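Local coordinates for anti-sigma-factor antagonist (stas) domain protein (Moorella thermoacetica, PDB 3ZXN) that probably serves as RsbS, a single-domain STAS protein of the bacterial stressosome, in a system adapted to control secondary messenger signalling, at residues I7-D11 / D12-V16; A104-L107 / Q108-L111. The protein carries 1 engineered substitution. All blocks are in the same frame, centred on the assembly; numbering follows the deposited sequence. Where two conformers were deposited one is given.

Interaction 1 of 2, residues I7-D11 / D12-V16; sequences ILKVD and DYWVV
K9 lies across the indole of W14, its partner in a non-hydrogen-bonded antiparallel pair. CG stands anti to the backbone N (chi1 -160°) and the chain beyond it is extended, which carries it obliquely over the ring. CB and CG first pass the backbone oxygen of Y13, CG at 3.7 Å from Y13 O. CD then meets the outer rim of the six-membered ring, at 4.1 Å from both W14 CZ3 and CH2. CE sits over the face, 3.9 Å from the ring centroid and 15° off its normal, a CH-pi contact. At the tip, NZ is 3.7 Å from W14 CZ2 and makes an off-centre cation-pi contact while donating a hydrogen bond to A42 O. I7 CG2 touches W14 CE3 at 3.9 Å, so aliphatic groups of two alternate residues meet the same indole.

Paired backbone bonds, such as V10 N to Y13 O at 2.7 Å, join L8 with V15 and V10 with Y13 on either side of the K9–W14 pair, and a type I' turn from V10 to Y13 closes the hairpin with a two-residue loop, D11-D12. V10 CG2 and V15 CG2 meet on the other face. In the fold, strand 13-17 lies between strand 7-10 and strand 45-49; W14 and V16 face helix 25-38, whereas Y13 and V15 face helix 107-118.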
ATOM      1  N   ILE A   7       1.015  -6.535  -9.848  1.00 35.90           N
ATOM      2  CA  ILE A   7      -0.174  -6.039  -9.194  1.00 38.19           C
ATOM      3  C   ILE A   7      -1.243  -7.100  -9.344  1.00 35.08           C
ATOM      4  O   ILE A   7      -1.741  -7.327 -10.448  1.00 36.85           O
ATOM      5  CB  ILE A   7      -0.647  -4.727  -9.846  1.00 35.70           C
ATOM      6  CG1 ILE A   7       0.452  -3.657  -9.725  1.00 38.08           C
ATOM      7  CG2 ILE A   7      -1.979  -4.281  -9.229  1.00 32.45           C
ATOM      8  CD1 ILE A   7       0.200  -2.388 -10.539  1.00 34.05           C
ATOM      9  N   LEU A   8      -1.587  -7.757  -8.236  1.00 28.52           N
ATOM     10  CA  LEU A   8      -2.555  -8.855  -8.254  1.00 28.98           C
ATOM     11  C   LEU A   8      -3.968  -8.381  -7.910  1.00 28.50           C
ATOM     12  O   LEU A   8      -4.153  -7.362  -7.251  1.00 28.70           O
ATOM     13  CB  LEU A   8      -2.145  -9.943  -7.241  1.00 27.30           C
ATOM     14  CG  LEU A   8      -0.669 -10.373  -7.242  1.00 37.63           C
ATOM     15  CD1 LEU A   8      -0.361 -11.375  -6.123  1.00 34.16           C
ATOM     16  CD2 LEU A   8      -0.266 -10.934  -8.596  1.00 34.44           C
ATOM     17  N   LYS A   9      -4.965  -9.139  -8.345  1.00 29.43           N
ATOM     18  CA  LYS A   9      -6.333  -8.895  -7.916  1.00 34.55           C
ATOM     19  C   LYS A   9      -6.896 -10.185  -7.344  1.00 32.93           C
ATOM     20  O   LYS A   9      -6.868 -11.223  -8.000  1.00 39.29           O
ATOM     21  CB  LYS A   9      -7.199  -8.394  -9.080  1.00 34.86           C
ATOM     22  CG  LYS A   9      -8.471  -7.678  -8.626  1.00 36.48           C
ATOM     23  CD  LYS A   9      -9.138  -6.920  -9.764  1.00 42.28           C
ATOM     24  CE  LYS A   9     -10.044  -5.818  -9.224  1.00 43.37           C
ATOM     25  NZ  LYS A   9     -10.776  -5.101 -10.307  1.00 45.42           N
ATOM     26  N   VAL A  10      -7.374 -10.132  -6.108  1.00 29.06           N
ATOM     27  CA  VAL A  10      -7.949 -11.316  -5.476  1.00 31.11           C
ATOM     28  C   VAL A  10      -9.317 -10.986  -4.903  1.00 31.81           C
ATOM     29  O   VAL A  10      -9.437 -10.102  -4.063  1.00 28.92           O
ATOM     30  CB  VAL A  10      -7.066 -11.862  -4.322  1.00 34.63           C
ATOM     31  CG1 VAL A  10      -7.613 -13.226  -3.831  1.00 32.66           C
ATOM     32  CG2 VAL A  10      -5.615 -11.991  -4.764  1.00 37.29           C
ATOM     33  N   ASP A  11     -10.349 -11.714  -5.338  1.00 32.48           N
ATOM     34  CA  ASP A  11     -11.702 -11.452  -4.862  1.00 32.45           C
ATOM     35  C   ASP A  11     -12.013  -9.950  -4.945  1.00 30.45           C
ATOM     36  O   ASP A  11     -12.598  -9.386  -4.026  1.00 33.86           O
ATOM     37  CB  ASP A  11     -11.875 -11.927  -3.408  1.00 36.50           C
ATOM     38  CG  ASP A  11     -11.590 -13.416  -3.235  1.00 42.15           C
ATOM     39  OD1 ASP A  11     -11.697 -14.164  -4.233  1.00 37.17           O
ATOM     40  OD2 ASP A  11     -11.254 -13.833  -2.102  1.00 46.65           O
ATOM     41  N   ASP A  12     -11.601  -9.320  -6.043  1.00 31.80           N
ATOM     42  CA  ASP A  12     -11.840  -7.885  -6.291  1.00 36.18           C
ATOM     43  C   ASP A  12     -11.005  -6.922  -5.448  1.00 33.49           C
ATOM     44  O   ASP A  12     -11.231  -5.709  -5.497  1.00 29.70           O
ATOM     45  CB  ASP A  12     -13.318  -7.516  -6.138  1.00 37.50           C
ATOM     46  CG  ASP A  12     -14.177  -8.085  -7.246  1.00 51.24           C
ATOM     47  OD1 ASP A  12     -13.693  -8.164  -8.398  1.00 49.72           O
ATOM     48  OD2 ASP A  12     -15.335  -8.456  -6.957  1.00 55.14           O
ATOM     49  N   TYR A  13     -10.063  -7.454  -4.674  1.00 29.81           N
ATOM     50  CA  TYR A  13      -9.109  -6.621  -3.937  1.00 27.21           C
ATOM     51  C   TYR A  13      -7.768  -6.579  -4.661  1.00 28.98           C
ATOM     52  O   TYR A  13      -7.255  -7.613  -5.099  1.00 26.47           O
ATOM     53  CB  TYR A  13      -8.915  -7.141  -2.508  1.00 29.20           C
ATOM     54  CG  TYR A  13     -10.127  -6.940  -1.632  1.00 29.68           C
ATOM     55  CD1 TYR A  13     -10.306  -5.756  -0.938  1.00 30.84           C
ATOM     56  CD2 TYR A  13     -11.099  -7.931  -1.510  1.00 30.16           C
ATOM     57  CE1 TYR A  13     -11.414  -5.556  -0.138  1.00 36.50           C
ATOM     58  CE2 TYR A  13     -12.221  -7.740  -0.709  1.00 32.15           C
ATOM     59  CZ  TYR A  13     -12.369  -6.545  -0.027  1.00 35.56           C
ATOM     60  OH  TYR A  13     -13.467  -6.324   0.774  1.00 38.34           O
ATOM     61  N   TRP A  14      -7.212  -5.375  -4.802  1.00 25.55           N
ATOM     62  CA  TRP A  14      -5.880  -5.214  -5.342  1.00 19.05           C
ATOM     63  C   TRP A  14      -4.908  -5.630  -4.264  1.00 23.77           C
ATOM     64  O   TRP A  14      -5.078  -5.250  -3.106  1.00 24.43           O
ATOM     65  CB  TRP A  14      -5.622  -3.722  -5.684  1.00 18.01           C
ATOM     66  CG  TRP A  14      -6.602  -3.156  -6.686  1.00 28.34           C
ATOM     67  CD1 TRP A  14      -7.646  -2.297  -6.433  1.00 27.45           C
ATOM     68  CD2 TRP A  14      -6.628  -3.414  -8.089  1.00 29.41           C
ATOM     69  NE1 TRP A  14      -8.313  -2.002  -7.604  1.00 33.15           N
ATOM     70  CE2 TRP A  14      -7.705  -2.671  -8.635  1.00 30.80           C
ATOM     71  CE3 TRP A  14      -5.835  -4.187  -8.944  1.00 27.29           C
ATOM     72  CZ2 TRP A  14      -8.010  -2.688  -9.992  1.00 31.22           C
ATOM     73  CZ3 TRP A  14      -6.147  -4.206 -10.297  1.00 38.02           C
ATOM     74  CH2 TRP A  14      -7.224  -3.459 -10.805  1.00 36.30           C
ATOM     75  N   VAL A  15      -3.896  -6.408  -4.648  1.00 25.74           N
ATOM     76  CA  VAL A  15      -2.861  -6.870  -3.734  1.00 23.46           C
ATOM     77  C   VAL A  15      -1.476  -6.645  -4.341  1.00 27.37           C
ATOM     78  O   VAL A  15      -1.207  -7.047  -5.484  1.00 27.89           O
ATOM     79  CB  VAL A  15      -3.000  -8.396  -3.406  1.00 29.23           C
ATOM     80  CG1 VAL A  15      -1.795  -8.859  -2.630  1.00 29.67           C
ATOM     81  CG2 VAL A  15      -4.293  -8.683  -2.646  1.00 27.16           C
ATOM     82  N   VAL A  16      -0.606  -5.987  -3.580  1.00 25.94           N
ATOM     83  CA  VAL A  16       0.730  -5.642  -4.039  1.00 24.70           C
ATOM     84  C   VAL A  16       1.746  -5.910  -2.933  1.00 27.97           C
ATOM     85  O   VAL A  16       1.513  -5.563  -1.779  1.00 27.05           O
ATOM     86  CB  VAL A  16       0.830  -4.120  -4.393  1.00 28.87           C
ATOM     87  CG1 VAL A  16       2.273  -3.728  -4.699  1.00 28.65           C
ATOM     88  CG2 VAL A  16      -0.086  -3.774  -5.557  1.00 28.94           C
TER

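Interaction 2 of 2, residues A104-L107 / Q108-L111; sequences ALNL and QKGL
The carboxamide of N106 is the flat group that meets the first helical turn. K109 CG slants in above its plane without being centred on a face, lying 3.2 Å from N106 OD1 and 3.8 Å from N106 ND2. At the oxygen end, K109 N donates to N106 OD1 at 2.9 Å with an N-H...O angle of 175°; relative to the acceptor, the donor lies nearly along the C=O axis. The torsion that permits this is chi1 of 57°, which sets CG between the backbone N and the carbonyl carbon and brings the carboxamide back over the start of the helix, within reach of K109 N.

N106 grips the turn twice, because its main-chain O also accepts from G110 N (2.9 Å). The next bond, L111 N to L107 O, is straight at 176° and continues the helical series. Against the same turn, A104 CB packs on the main chain of buried G110, 3.5 Å from G110 N, and lies 3.8 Å from K109 CB.

An asparagine accepting from the amide three residues on is the classical helix N-cap, here joining the edge strand 102-104 to helix 107-118 of the STAS fold.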
ATOM      1  N   ALA A 104      -1.958  -3.499   8.835  1.00 23.94           N
ATOM      2  CA  ALA A 104      -2.089  -4.886   9.302  1.00 26.35           C
ATOM      3  C   ALA A 104      -0.735  -5.606   9.264  1.00 24.41           C
ATOM      4  O   ALA A 104       0.239  -5.112   8.695  1.00 21.24           O
ATOM      5  CB  ALA A 104      -3.172  -5.646   8.526  1.00 21.68           C
ATOM      6  N   LEU A 105      -0.659  -6.761   9.914  1.00 23.06           N
ATOM      7  CA  LEU A 105       0.622  -7.423  10.104  1.00 24.32           C
ATOM      8  C   LEU A 105       1.159  -8.011   8.803  1.00 24.09           C
ATOM      9  O   LEU A 105       2.350  -7.998   8.550  1.00 25.68           O
ATOM     10  CB  LEU A 105       0.475  -8.555  11.151  1.00 24.92           C
ATOM     11  CG  LEU A 105       1.761  -9.328  11.453  1.00 29.87           C
ATOM     12  CD1 LEU A 105       2.844  -8.372  11.951  1.00 24.35           C
ATOM     13  CD2 LEU A 105       1.504 -10.488  12.466  1.00 25.42           C
ATOM     14  N   ASN A 106       0.259  -8.546   7.990  1.00 27.09           N
ATOM     15  CA  ASN A 106       0.636  -9.237   6.773  1.00 27.67           C
ATOM     16  C   ASN A 106      -0.525  -9.196   5.798  1.00 26.38           C
ATOM     17  O   ASN A 106      -1.569  -8.611   6.090  1.00 24.33           O
ATOM     18  CB  ASN A 106       1.023 -10.687   7.081  1.00 28.66           C
ATOM     19  CG  ASN A 106      -0.077 -11.440   7.782  1.00 26.17           C
ATOM     20  OD1 ASN A 106      -1.237 -11.381   7.384  1.00 28.32           O
ATOM     21  ND2 ASN A 106       0.278 -12.134   8.855  1.00 29.83           N
ATOM     22  N   LEU A 107      -0.351  -9.838   4.650  1.00 25.68           N
ATOM     23  CA  LEU A 107      -1.369  -9.793   3.607  0.59 27.10           C
ATOM     24  C   LEU A 107      -2.684 -10.435   4.033  1.00 27.26           C
ATOM     25  O   LEU A 107      -3.757  -9.965   3.644  1.00 26.04           O
ATOM     26  CB  LEU A 107      -0.874 -10.432   2.305  0.59 26.18           C
ATOM     27  CG  LEU A 107       0.139  -9.675   1.449  0.59 26.48           C
ATOM     28  CD1 LEU A 107       0.225 -10.348   0.085  0.59 28.97           C
ATOM     29  CD2 LEU A 107      -0.250  -8.203   1.303  0.59 27.51           C
ATOM     30  N   GLN A 108      -2.614 -11.506   4.825  1.00 27.65           N
ATOM     31  CA  GLN A 108      -3.848 -12.177   5.241  1.00 29.08           C
ATOM     32  C   GLN A 108      -4.675 -11.250   6.138  1.00 25.21           C
ATOM     33  O   GLN A 108      -5.874 -11.053   5.920  1.00 24.81           O
ATOM     34  CB  GLN A 108      -3.551 -13.505   5.968  1.00 23.77           C
ATOM     35  CG  GLN A 108      -4.809 -14.221   6.433  1.00 27.07           C
ATOM     36  CD  GLN A 108      -5.623 -14.791   5.266  1.00 30.73           C
ATOM     37  OE1 GLN A 108      -5.078 -15.431   4.368  1.00 30.78           O
ATOM     38  NE2 GLN A 108      -6.927 -14.540   5.273  1.00 28.43           N
ATOM     39  N   LYS A 109      -4.021 -10.710   7.162  1.00 25.56           N
ATOM     40  CA  LYS A 109      -4.628  -9.771   8.101  1.00 24.76           C
ATOM     41  C   LYS A 109      -5.129  -8.522   7.360  1.00 24.30           C
ATOM     42  O   LYS A 109      -6.161  -7.947   7.711  1.00 25.59           O
ATOM     43  CB  LYS A 109      -3.580  -9.341   9.135  1.00 23.03           C
ATOM     44  CG  LYS A 109      -3.017 -10.506   9.950  1.00 34.93           C
ATOM     45  CD  LYS A 109      -3.719 -10.620  11.246  1.00 32.13           C
ATOM     46  CE  LYS A 109      -2.975 -11.588  12.174  1.00 37.06           C
ATOM     47  NZ  LYS A 109      -3.527 -11.501  13.538  1.00 30.16           N
ATOM     48  N   GLY A 110      -4.377  -8.114   6.348  1.00 23.30           N
ATOM     49  CA  GLY A 110      -4.738  -6.956   5.534  1.00 25.79           C
ATOM     50  C   GLY A 110      -6.035  -7.212   4.795  1.00 26.15           C
ATOM     51  O   GLY A 110      -6.993  -6.451   4.915  1.00 26.96           O
ATOM     52  N   LEU A 111      -6.072  -8.306   4.041  1.00 23.38           N
ATOM     53  CA  LEU A 111      -7.304  -8.708   3.372  1.00 27.19           C
ATOM     54  C   LEU A 111      -8.487  -8.856   4.337  1.00 30.50           C
ATOM     55  O   LEU A 111      -9.579  -8.361   4.062  1.00 30.12           O
ATOM     56  CB  LEU A 111      -7.095  -9.998   2.586  1.00 30.35           C
ATOM     57  CG  LEU A 111      -6.274  -9.826   1.316  1.00 27.39           C
ATOM     58  CD1 LEU A 111      -5.806 -11.201   0.794  1.00 27.86           C
ATOM     59  CD2 LEU A 111      -7.087  -9.049   0.265  1.00 23.44           C
TER

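Overall arrangement
Interactions 1 and 2 occupy opposite ends of the modelled STAS chain yet come together through the core, their centres about 13 Å apart. The hairpin of interaction 1 forms one edge of the sheet, and interaction 2 begins at the end of strand 102-104, the other edge strand. Helix 107-118 returns across the sheet, bringing its first turn against strand 13-17: L111 CD2 lies 3.8 Å from Y13 CB and 4.1 Å from V15 CG2. In the conformer of L107 given, CD1 lies 3.7 Å from V15 CG1. The cap at N106 thus starts the helix that packs on Y13 and V15, and the contact between the two interactions is purely apolar packing.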